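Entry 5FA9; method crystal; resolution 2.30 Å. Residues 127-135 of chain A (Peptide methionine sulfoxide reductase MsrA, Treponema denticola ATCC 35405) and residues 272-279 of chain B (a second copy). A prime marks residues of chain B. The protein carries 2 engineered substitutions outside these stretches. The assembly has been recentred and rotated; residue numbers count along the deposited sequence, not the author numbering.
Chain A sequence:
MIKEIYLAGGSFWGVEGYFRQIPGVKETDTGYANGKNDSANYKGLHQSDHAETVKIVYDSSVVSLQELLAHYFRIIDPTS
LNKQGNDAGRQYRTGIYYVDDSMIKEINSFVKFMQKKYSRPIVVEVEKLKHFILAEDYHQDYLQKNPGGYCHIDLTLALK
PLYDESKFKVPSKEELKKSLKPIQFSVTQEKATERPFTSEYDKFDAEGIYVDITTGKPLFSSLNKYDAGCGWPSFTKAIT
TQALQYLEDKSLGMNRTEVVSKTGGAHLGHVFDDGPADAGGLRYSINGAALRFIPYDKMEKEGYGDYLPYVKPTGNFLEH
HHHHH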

# COMPACT_ATOMS: atom_id res chain seq x y z
N GLU A 127 19.47 -0.61 -5.83
CA GLU A 127 19.47 -2.04 -5.54
C GLU A 127 18.10 -2.50 -5.07
O GLU A 127 17.31 -1.71 -4.57
CB GLU A 127 20.51 -2.37 -4.46
CG GLU A 127 21.92 -1.88 -4.75
CD GLU A 127 22.88 -2.15 -3.61
OE1 GLU A 127 22.41 -2.56 -2.52
OE2 GLU A 127 24.10 -1.96 -3.80
N LYS A 128 17.82 -3.79 -5.25
CA LYS A 128 16.63 -4.38 -4.65
C LYS A 128 16.81 -4.41 -3.14
O LYS A 128 17.85 -4.83 -2.64
CB LYS A 128 16.38 -5.79 -5.19
CG LYS A 128 15.05 -6.38 -4.74
CD LYS A 128 15.01 -7.88 -4.94
CE LYS A 128 13.67 -8.45 -4.50
NZ LYS A 128 12.54 -7.88 -5.28
N LEU A 129 15.79 -3.95 -2.42
CA LEU A 129 15.82 -4.00 -0.96
C LEU A 129 15.98 -5.44 -0.49
O LEU A 129 15.24 -6.33 -0.93
CB LEU A 129 14.56 -3.36 -0.38
CG LEU A 129 14.59 -3.17 1.14
CD1 LEU A 129 15.69 -2.19 1.52
CD2 LEU A 129 13.25 -2.71 1.66
N LYS A 130 16.94 -5.67 0.39
CA LYS A 130 17.25 -7.00 0.88
C LYS A 130 16.93 -7.20 2.35
O LYS A 130 16.47 -8.26 2.76
CB LYS A 130 18.74 -7.28 0.68
CG LYS A 130 19.16 -8.73 0.79
CD LYS A 130 20.68 -8.80 0.82
CE LYS A 130 21.23 -7.95 1.97
NZ LYS A 130 22.72 -7.96 2.05
N HIS A 131 17.14 -6.14 3.13
CA HIS A 131 16.72 -6.12 4.52
C HIS A 131 16.37 -4.70 4.90
O HIS A 131 16.97 -3.75 4.41
CB HIS A 131 17.83 -6.67 5.43
CG HIS A 131 18.14 -8.11 5.20
ND1 HIS A 131 19.25 -8.53 4.49
CD2 HIS A 131 17.48 -9.24 5.56
CE1 HIS A 131 19.26 -9.85 4.43
NE2 HIS A 131 18.20 -10.30 5.08
N PHE A 132 15.39 -4.55 5.78
CA PHE A 132 15.07 -3.24 6.32
C PHE A 132 14.75 -3.39 7.80
O PHE A 132 13.68 -3.89 8.17
CB PHE A 132 13.90 -2.60 5.57
CG PHE A 132 13.49 -1.26 6.12
CD1 PHE A 132 14.17 -0.11 5.73
CD2 PHE A 132 12.45 -1.14 7.01
CE1 PHE A 132 13.80 1.13 6.23
CE2 PHE A 132 12.08 0.09 7.52
CZ PHE A 132 12.75 1.23 7.12
N ILE A 133 15.68 -2.97 8.64
CA ILE A 133 15.52 -3.11 10.08
C ILE A 133 14.90 -1.84 10.65
O ILE A 133 15.51 -0.77 10.61
CB ILE A 133 16.86 -3.39 10.78
CG1 ILE A 133 17.46 -4.70 10.26
CG2 ILE A 133 16.67 -3.45 12.28
CD1 ILE A 133 18.90 -4.91 10.65
N LEU A 134 13.68 -1.97 11.16
CA LEU A 134 12.96 -0.83 11.71
C LEU A 134 13.70 -0.24 12.91
O LEU A 134 14.07 -0.95 13.84
CB LEU A 134 11.55 -1.25 12.12
CG LEU A 134 10.56 -0.13 12.43
CD1 LEU A 134 10.35 0.76 11.21
CD2 LEU A 134 9.23 -0.70 12.91
N ALA A 135 13.92 1.07 12.87
CA ALA A 135 14.60 1.76 13.96
C ALA A 135 13.68 1.87 15.17
O ALA A 135 12.47 1.69 15.06
CB ALA A 135 15.07 3.13 13.51
N PHE B 272 12.50 -11.71 14.64
CA PHE B 272 13.47 -10.65 14.41
C PHE B 272 13.07 -9.78 13.23
O PHE B 272 12.14 -10.10 12.50
CB PHE B 272 14.86 -11.25 14.19
CG PHE B 272 15.33 -12.13 15.32
CD1 PHE B 272 15.98 -11.59 16.41
CD2 PHE B 272 15.10 -13.50 15.29
CE1 PHE B 272 16.41 -12.40 17.45
CE2 PHE B 272 15.53 -14.31 16.32
CZ PHE B 272 16.18 -13.76 17.41
N ASP B 273 13.80 -8.68 13.03
CA ASP B 273 13.47 -7.73 11.98
C ASP B 273 14.47 -7.81 10.82
O ASP B 273 14.53 -6.91 9.99
CB ASP B 273 13.44 -6.31 12.55
CG ASP B 273 12.33 -5.46 11.95
OD1 ASP B 273 12.19 -5.46 10.71
OD2 ASP B 273 11.60 -4.81 12.73
N ASP B 274 15.23 -8.90 10.78
CA ASP B 274 16.24 -9.08 9.74
C ASP B 274 15.82 -10.11 8.69
O ASP B 274 16.67 -10.76 8.08
CB ASP B 274 17.58 -9.47 10.36
CG ASP B 274 17.50 -10.78 11.13
OD1 ASP B 274 16.38 -11.24 11.42
OD2 ASP B 274 18.57 -11.34 11.45
N GLY B 275 14.51 -10.27 8.50
CA GLY B 275 14.00 -11.17 7.49
C GLY B 275 14.07 -10.57 6.10
O GLY B 275 14.43 -9.40 5.95
N PRO B 276 13.72 -11.36 5.07
CA PRO B 276 13.70 -10.88 3.69
C PRO B 276 12.74 -9.71 3.52
O PRO B 276 11.55 -9.84 3.81
CB PRO B 276 13.25 -12.10 2.89
CG PRO B 276 12.54 -12.96 3.88
CD PRO B 276 13.26 -12.76 5.18
N ALA B 277 13.25 -8.59 3.04
CA ALA B 277 12.50 -7.34 3.01
C ALA B 277 11.29 -7.38 2.08
O ALA B 277 10.28 -6.73 2.34
CB ALA B 277 13.41 -6.20 2.61
N ASP B 278 11.39 -8.14 0.99
CA ASP B 278 10.29 -8.23 0.03
C ASP B 278 9.12 -9.03 0.59
O ASP B 278 8.00 -8.93 0.10
CB ASP B 278 10.77 -8.84 -1.29
CG ASP B 278 11.49 -10.16 -1.11
OD1 ASP B 278 11.44 -10.74 0.00
OD2 ASP B 278 12.11 -10.64 -2.08
N ALA B 279 9.39 -9.83 1.62
CA ALA B 279 8.36 -10.64 2.25
C ALA B 279 7.82 -9.96 3.51
O ALA B 279 6.94 -10.49 4.18
CB ALA B 279 8.90 -12.02 2.59
O HOH W 1 14.15 -8.83 -0.18
O HOH W 2 14.96 -7.06 7.28

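The contact is held by backbone and water rather than by paired side chains. Only one direct hydrogen bond crosses between the two stretches, and it joins main chain to main chain. Ala277′ N donates to Lys130 O over 3.2 Å, with an N-H...O angle of 156°. Lys130 lies in the loop between the two strands of chain A.

Two waters extend this backbone link. Water 1 donates to Leu129 O at 2.8 Å and accepts from Asp278′ N at 3.1 Å. It therefore joins the residue before Lys130 to the residue after Ala277′. Water 2 accepts from Phe132 N at 3.0 Å. Water 2 also lies 2.7 Å from Asp273′ O and 2.7 Å from Gly275′ O, two carbonyls to which it can donate. Phe132 N thus reaches chain B through a water, while the end of its side chain leads away from the other stretch.

Ala277′ is the apolar centre of the contact. Its CA-to-CB bond points toward chain A, and Ala277′ CB lies 3.6 Å from Leu129 CG. The same methyl, Ala277′ CB, is 3.8 Å from His131 N. His131 and Ala277′ also bring their CA atoms to 4.6 Å, so the two backbones run close here.

The His131 ring reaches the carbonyls of the opposing loop. His131 CD2 lies 3.1 Å from Asp274′ O and 3.1 Å from Gly275′ O. Gly275′ O sits at the ring edge, near its plane. His131 NE2 is 3.4 Å from Asp274′ O, but the angle is too poor for a hydrogen bond.

Asp273′ points its CA-to-CB bond toward chain A and packs against the strand at Phe132 to Leu134. Asp273′ OD1 is 3.3 Å from Phe132 O. Both atoms are acceptors, so this approach is not a hydrogen bond. Asp273′ OD2 lies 3.6 Å from Leu134 CB. Ile133 CG1 meets the backbone of the same residue, 3.7 Å from Asp273′ O.

Charge plays a loose part at the other end. Lys128 NZ is 4.2 Å from Asp278′ OD2, beyond salt-bridge range. The nearer atom is Lys128 CE, 3.6 Å from Asp278′ OD2. Lys128 NZ is hydrogen-bonded elsewhere in the structure. Within chain B, Ala279′ N donates to Pro276′ O at 3.1 Å, a bond that closes the turn containing Ala277′ and Asp278′.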